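Local atomic coordinates of endo-beta-1,4-glucanase (PDB entry 2JEN), a protein that hydrolyses internal beta-1,4-glucosidic linkages of xyloglucan, a plant cell-wall polysaccharide, as a family 12 glycoside hydrolase. Residues L39-N50 with Q63-G74. The protein carries 1 engineered substitution. Numbering follows the deposited sequence.
Sequences LYFKNKKYYIFN and QTIYHNSDSDMG. With GOL (glycerol), chain F; SO4 (sulfate ion), chain H; SO4 (sulfate ion), chain B.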
loop_
_atom_site.group_PDB
_atom_site.type_symbol
_atom_site.label_atom_id
_atom_site.label_comp_id
_atom_site.label_asym_id
_atom_site.label_seq_id
_atom_site.Cartn_x
_atom_site.Cartn_y
_atom_site.Cartn_z
ATOM N N LEU A 39 -7.338 -17.376 -8.056
ATOM C CA LEU A 39 -7.609 -18.114 -6.848
ATOM C C LEU A 39 -8.539 -19.273 -7.163
ATOM O O LEU A 39 -9.758 -19.110 -7.345
ATOM C CB LEU A 39 -8.217 -17.249 -5.732
ATOM C CG LEU A 39 -7.317 -16.134 -5.197
ATOM C CD1 LEU A 39 -8.054 -15.219 -4.234
ATOM C CD2 LEU A 39 -6.065 -16.712 -4.509
ATOM N N TYR A 40 -7.980 -20.480 -7.213
ATOM C CA TYR A 40 -8.760 -21.666 -7.544
ATOM C C TYR A 40 -9.573 -22.106 -6.341
ATOM O O TYR A 40 -9.171 -21.936 -5.178
ATOM C CB TYR A 40 -7.836 -22.808 -7.961
ATOM C CG TYR A 40 -7.121 -22.566 -9.272
ATOM C CD1 TYR A 40 -5.909 -21.915 -9.301
ATOM C CD2 TYR A 40 -7.693 -22.939 -10.487
ATOM C CE1 TYR A 40 -5.241 -21.662 -10.476
ATOM C CE2 TYR A 40 -7.030 -22.679 -11.691
ATOM C CZ TYR A 40 -5.810 -22.038 -11.676
ATOM O OH TYR A 40 -5.145 -21.782 -12.856
ATOM N N PHE A 41 -10.709 -22.748 -6.599
ATOM C CA PHE A 41 -11.511 -23.336 -5.531
ATOM C C PHE A 41 -12.358 -24.451 -6.091
ATOM O O PHE A 41 -12.404 -24.659 -7.305
ATOM C CB PHE A 41 -12.312 -22.292 -4.755
ATOM C CG PHE A 41 -13.380 -21.571 -5.542
ATOM C CD1 PHE A 41 -13.079 -20.538 -6.410
ATOM C CD2 PHE A 41 -14.708 -21.896 -5.378
ATOM C CE1 PHE A 41 -14.075 -19.880 -7.074
ATOM C CE2 PHE A 41 -15.713 -21.210 -6.048
ATOM C CZ PHE A 41 -15.398 -20.237 -6.901
ATOM N N LYS A 42 -12.931 -25.252 -5.188
ATOM C CA LYS A 42 -13.736 -26.421 -5.575
ATOM C C LYS A 42 -12.930 -27.407 -6.408
ATOM O O LYS A 42 -13.307 -27.761 -7.533
ATOM C CB LYS A 42 -15.020 -25.998 -6.307
ATOM C CG LYS A 42 -16.120 -27.065 -6.355
ATOM C CD LYS A 42 -16.860 -27.109 -4.980
ATOM C CE LYS A 42 -17.886 -25.936 -4.835
ATOM N NZ LYS A 42 -18.287 -25.563 -3.412
ATOM N N ASN A 43 -11.800 -27.875 -5.868
ATOM C CA ASN A 43 -10.943 -28.827 -6.561
ATOM C C ASN A 43 -10.550 -28.332 -7.949
ATOM O O ASN A 43 -10.468 -29.090 -8.913
ATOM C CB ASN A 43 -11.621 -30.212 -6.613
ATOM C CG ASN A 43 -10.672 -31.337 -6.985
ATOM O OD1 ASN A 43 -11.103 -32.343 -7.577
ATOM N ND2 ASN A 43 -9.393 -31.183 -6.673
ATOM N N LYS A 44 -10.254 -27.031 -8.024
ATOM C CA LYS A 44 -9.838 -26.354 -9.241
ATOM C C LYS A 44 -10.885 -26.401 -10.372
ATOM O O LYS A 44 -10.548 -26.124 -11.508
ATOM C CB LYS A 44 -8.465 -26.769 -9.750
ATOM C CG LYS A 44 -7.327 -26.570 -8.774
ATOM C CD LYS A 44 -5.979 -26.903 -9.345
ATOM C CE LYS A 44 -5.442 -25.897 -10.340
ATOM N NZ LYS A 44 -4.081 -26.224 -10.887
ATOM N N LYS A 45 -12.145 -26.632 -10.033
ATOM C CA LYS A 45 -13.231 -26.519 -11.028
ATOM C C LYS A 45 -13.457 -25.065 -11.418
ATOM O O LYS A 45 -13.861 -24.775 -12.536
ATOM C CB LYS A 45 -14.529 -27.081 -10.440
ATOM C CG LYS A 45 -15.687 -27.174 -11.430
ATOM C CD LYS A 45 -16.950 -27.658 -10.717
ATOM C CE LYS A 45 -18.162 -27.540 -11.638
ATOM N NZ LYS A 45 -19.447 -27.950 -11.002
ATOM N N TYR A 46 -13.177 -24.168 -10.491
ATOM C CA TYR A 46 -13.359 -22.729 -10.722
ATOM C C TYR A 46 -12.116 -21.989 -10.334
ATOM O O TYR A 46 -11.321 -22.456 -9.515
ATOM C CB TYR A 46 -14.492 -22.188 -9.854
ATOM C CG TYR A 46 -15.791 -22.964 -9.874
ATOM C CD1 TYR A 46 -16.494 -23.198 -11.049
ATOM C CD2 TYR A 46 -16.338 -23.430 -8.699
ATOM C CE1 TYR A 46 -17.716 -23.880 -11.027
ATOM C CE2 TYR A 46 -17.525 -24.107 -8.672
ATOM C CZ TYR A 46 -18.213 -24.323 -9.837
ATOM O OH TYR A 46 -19.423 -25.004 -9.806
ATOM N N TYR A 47 -11.989 -20.775 -10.850
ATOM C CA TYR A 47 -11.067 -19.799 -10.222
ATOM C C TYR A 47 -11.631 -18.429 -10.291
ATOM O O TYR A 47 -12.315 -18.058 -11.242
ATOM C CB TYR A 47 -9.657 -19.830 -10.840
ATOM C CG TYR A 47 -9.574 -19.679 -12.348
ATOM C CD1 TYR A 47 -9.666 -20.779 -13.183
ATOM C CD2 TYR A 47 -9.355 -18.428 -12.942
ATOM C CE1 TYR A 47 -9.546 -20.625 -14.556
ATOM C CE2 TYR A 47 -9.221 -18.307 -14.329
ATOM C CZ TYR A 47 -9.346 -19.404 -15.124
ATOM O OH TYR A 47 -9.177 -19.280 -16.490
ATOM N N ILE A 48 -11.365 -17.663 -9.250
ATOM C CA ILE A 48 -11.573 -16.227 -9.278
ATOM C C ILE A 48 -10.376 -15.665 -10.046
ATOM O O ILE A 48 -9.239 -16.047 -9.809
ATOM C CB ILE A 48 -11.687 -15.596 -7.861
ATOM C CG1 ILE A 48 -12.580 -16.438 -6.923
ATOM C CG2 ILE A 48 -12.176 -14.178 -7.974
ATOM C CD1 ILE A 48 -12.651 -15.929 -5.496
ATOM N N PHE A 49 -10.665 -14.750 -10.938
ATOM C CA PHE A 49 -9.683 -14.240 -11.895
ATOM C C PHE A 49 -9.613 -12.713 -11.853
ATOM O O PHE A 49 -10.622 -12.026 -12.035
ATOM C CB PHE A 49 -10.122 -14.697 -13.300
ATOM C CG PHE A 49 -9.152 -14.399 -14.425
ATOM C CD1 PHE A 49 -7.779 -14.468 -14.256
ATOM C CD2 PHE A 49 -9.643 -14.129 -15.678
ATOM C CE1 PHE A 49 -6.918 -14.228 -15.325
ATOM C CE2 PHE A 49 -8.775 -13.867 -16.724
ATOM C CZ PHE A 49 -7.432 -13.927 -16.554
ATOM N N ASN A 50 -8.421 -12.183 -11.569
ATOM C CA ASN A 50 -8.212 -10.743 -11.458
ATOM C C ASN A 50 -8.011 -10.181 -12.853
ATOM O O ASN A 50 -6.920 -9.729 -13.250
ATOM C CB ASN A 50 -7.042 -10.425 -10.518
ATOM C CG ASN A 50 -7.155 -9.047 -9.928
ATOM O OD1 ASN A 50 -8.271 -8.511 -9.836
ATOM N ND2 ASN A 50 -6.074 -8.506 -9.404
ATOM N N GLN A 63 -7.320 -3.513 -7.898
ATOM C CA GLN A 63 -8.333 -4.555 -7.919
ATOM C C GLN A 63 -7.804 -5.770 -7.219
ATOM O O GLN A 63 -6.714 -6.242 -7.550
ATOM C CB GLN A 63 -8.748 -4.885 -9.355
ATOM C CG GLN A 63 -9.969 -5.782 -9.466
ATOM C CD GLN A 63 -10.416 -5.923 -10.903
ATOM O OE1 GLN A 63 -11.128 -5.055 -11.415
ATOM N NE2 GLN A 63 -9.930 -6.946 -11.589
ATOM N N THR A 64 -8.571 -6.247 -6.244
ATOM C CA THR A 64 -8.185 -7.366 -5.371
ATOM C C THR A 64 -9.286 -8.429 -5.415
ATOM O O THR A 64 -10.457 -8.090 -5.201
ATOM C CB THR A 64 -8.043 -6.829 -3.930
ATOM O OG1 THR A 64 -6.881 -5.964 -3.893
ATOM C CG2 THR A 64 -7.945 -7.946 -2.832
ATOM N N ILE A 65 -8.911 -9.663 -5.640
ATOM C CA ILE A 65 -9.803 -10.801 -5.561
ATOM C C ILE A 65 -9.608 -11.508 -4.223
ATOM O O ILE A 65 -8.504 -11.539 -3.713
ATOM C CB ILE A 65 -9.624 -11.775 -6.748
ATOM C CG1 ILE A 65 -8.189 -12.293 -6.899
ATOM C CG2 ILE A 65 -10.148 -11.113 -8.034
ATOM C CD1 ILE A 65 -8.021 -13.494 -7.853
ATOM N N TYR A 66 -10.678 -12.060 -3.633
ATOM C CA TYR A 66 -10.541 -12.784 -2.369
ATOM C C TYR A 66 -11.456 -13.977 -2.281
ATOM O O TYR A 66 -12.532 -14.030 -2.871
ATOM C CB TYR A 66 -10.792 -11.852 -1.178
ATOM C CG TYR A 66 -12.247 -11.454 -0.947
ATOM C CD1 TYR A 66 -12.815 -10.349 -1.554
ATOM C CD2 TYR A 66 -13.030 -12.190 -0.099
ATOM C CE1 TYR A 66 -14.120 -10.002 -1.308
ATOM C CE2 TYR A 66 -14.347 -11.859 0.158
ATOM C CZ TYR A 66 -14.887 -10.765 -0.472
ATOM O OH TYR A 66 -16.189 -10.376 -0.150
ATOM N N HIS A 67 -10.989 -14.949 -1.495
ATOM C CA HIS A 67 -11.756 -16.151 -1.186
ATOM C C HIS A 67 -11.582 -16.458 0.267
ATOM O O HIS A 67 -10.469 -16.779 0.683
ATOM C CB HIS A 67 -11.244 -17.325 -2.040
ATOM C CG HIS A 67 -11.944 -18.631 -1.811
ATOM N ND1 HIS A 67 -11.533 -19.521 -0.842
ATOM C CD2 HIS A 67 -13.005 -19.198 -2.427
ATOM C CE1 HIS A 67 -12.334 -20.574 -0.862
ATOM N NE2 HIS A 67 -13.231 -20.414 -1.825
ATOM N N ASN A 68 -12.655 -16.347 1.046
ATOM C CA ASN A 68 -12.651 -16.793 2.446
ATOM C C ASN A 68 -13.171 -18.232 2.554
ATOM O O ASN A 68 -12.617 -19.039 3.279
ATOM C CB ASN A 68 -13.473 -15.856 3.322
ATOM C CG ASN A 68 -12.969 -14.438 3.315
ATOM O OD1 ASN A 68 -11.750 -14.200 3.197
ATOM N ND2 ASN A 68 -13.890 -13.484 3.433
ATOM N N SER A 69 -14.248 -18.512 1.846
ATOM C CA SER A 69 -14.787 -19.855 1.681
ATOM C C SER A 69 -15.524 -19.900 0.341
ATOM O O SER A 69 -15.750 -18.858 -0.293
ATOM C CB SER A 69 -15.777 -20.182 2.786
ATOM O OG SER A 69 -16.989 -19.504 2.580
ATOM N N ASP A 70 -16.059 -21.071 0.004
ATOM C CA ASP A 70 -16.822 -21.184 -1.213
ATOM C C ASP A 70 -18.182 -20.472 -1.161
ATOM O O ASP A 70 -18.885 -20.386 -2.192
ATOM C CB ASP A 70 -17.028 -22.643 -1.587
ATOM C CG ASP A 70 -15.754 -23.398 -1.885
ATOM O OD1 ASP A 70 -14.657 -22.825 -2.006
ATOM O OD2 ASP A 70 -15.878 -24.652 -1.998
ATOM N N SER A 71 -18.571 -20.009 0.019
ATOM C CA SER A 71 -19.770 -19.182 0.180
ATOM C C SER A 71 -19.467 -17.769 0.693
ATOM O O SER A 71 -20.353 -17.100 1.176
ATOM C CB SER A 71 -20.778 -19.868 1.109
ATOM O OG SER A 71 -20.274 -19.949 2.426
ATOM N N ASP A 72 -18.220 -17.328 0.547
ATOM C CA ASP A 72 -17.820 -16.004 1.018
ATOM C C ASP A 72 -16.567 -15.610 0.255
ATOM O O ASP A 72 -15.438 -15.837 0.684
ATOM C CB ASP A 72 -17.575 -16.038 2.537
ATOM C CG ASP A 72 -17.320 -14.665 3.124
ATOM O OD1 ASP A 72 -17.888 -13.659 2.600
ATOM O OD2 ASP A 72 -16.595 -14.585 4.168
ATOM N N MET A 73 -16.778 -14.950 -0.861
ATOM C CA MET A 73 -15.709 -14.630 -1.805
ATOM C C MET A 73 -16.126 -13.428 -2.607
ATOM O O MET A 73 -17.328 -13.070 -2.592
ATOM C CB MET A 73 -15.398 -15.824 -2.699
ATOM C CG MET A 73 -16.538 -16.251 -3.565
ATOM S SD MET A 73 -16.173 -17.736 -4.529
ATOM C CE MET A 73 -17.827 -18.346 -4.901
ATOM N N GLY A 74 -15.202 -12.822 -3.338
ATOM C CA GLY A 74 -15.582 -11.640 -4.097
ATOM C C GLY A 74 -14.370 -10.855 -4.532
ATOM O O GLY A 74 -13.282 -11.420 -4.723
HETATM C C1 GOL F . -8.369 -19.562 -2.108
HETATM O O1 GOL F . -8.719 -19.782 -0.763
HETATM C C2 GOL F . -7.451 -20.629 -2.659
HETATM O O2 GOL F . -7.253 -20.449 -4.042
HETATM C C3 GOL F . -6.072 -20.507 -1.999
HETATM O O3 GOL F . -5.242 -21.605 -2.342
HETATM S S SO4 H . -11.625 -28.159 -2.388
HETATM O O1 SO4 H . -13.033 -28.121 -2.814
HETATM O O2 SO4 H . -11.459 -27.453 -1.113
HETATM O O3 SO4 H . -11.267 -29.566 -2.186
HETATM O O4 SO4 H . -10.703 -27.564 -3.311
HETATM S S SO4 B . -2.804 -29.138 -8.768
HETATM O O1 SO4 B . -1.579 -29.902 -8.484
HETATM O O2 SO4 B . -2.514 -28.035 -9.691
HETATM O O3 SO4 B . -3.746 -30.051 -9.422
HETATM O O4 SO4 B . -3.430 -28.557 -7.616
HETATM O O HOH W 1 -12.572 -24.620 -2.316
#
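Asp-70 OD2 is met by Lys-42 NZ at 2.9 Å in a salt bridge across the contact, while its OD1 accepts from His-67 NE2 (2.8 Å) on the anti lone pair; a water that accepts from Lys-42 N lies within reach of OD1. This grip closes one end of the interface between the two sheets of the family 12 beta-sandwich, where hairpin 39-50 packs on hairpin 63-74. The Lys-42 chain, bent at chi2 and chi3 (both 78°), curls back to bring its ammonium to Asp-70. Inward of the salt bridge, Met-73 SD sits over a face of the Phe-41 ring, 4.0 Å from its centroid, in a Met-aromatic contact. Farther in, Ile-48 CG2 meets Ile-65 CG2 (3.7 Å), and Leu-39 CG touches the other branch of Ile-65, at CD1. At the far end Asn-50, a residue of the glycan pocket, gives ND2 to the backbone O of Gln-63, which it meets 49° out of the carbonyl plane. A leucine here would probably leave Gln-63 NE2 without an acceptor in Asn-50 and the Gln-63 carbonyl O without the amide N-H that meets it. Gln-63 NE2 reaches Asn-50 OD1 at 2.9 Å, with OD1 lying in the plane of the glutamine amide.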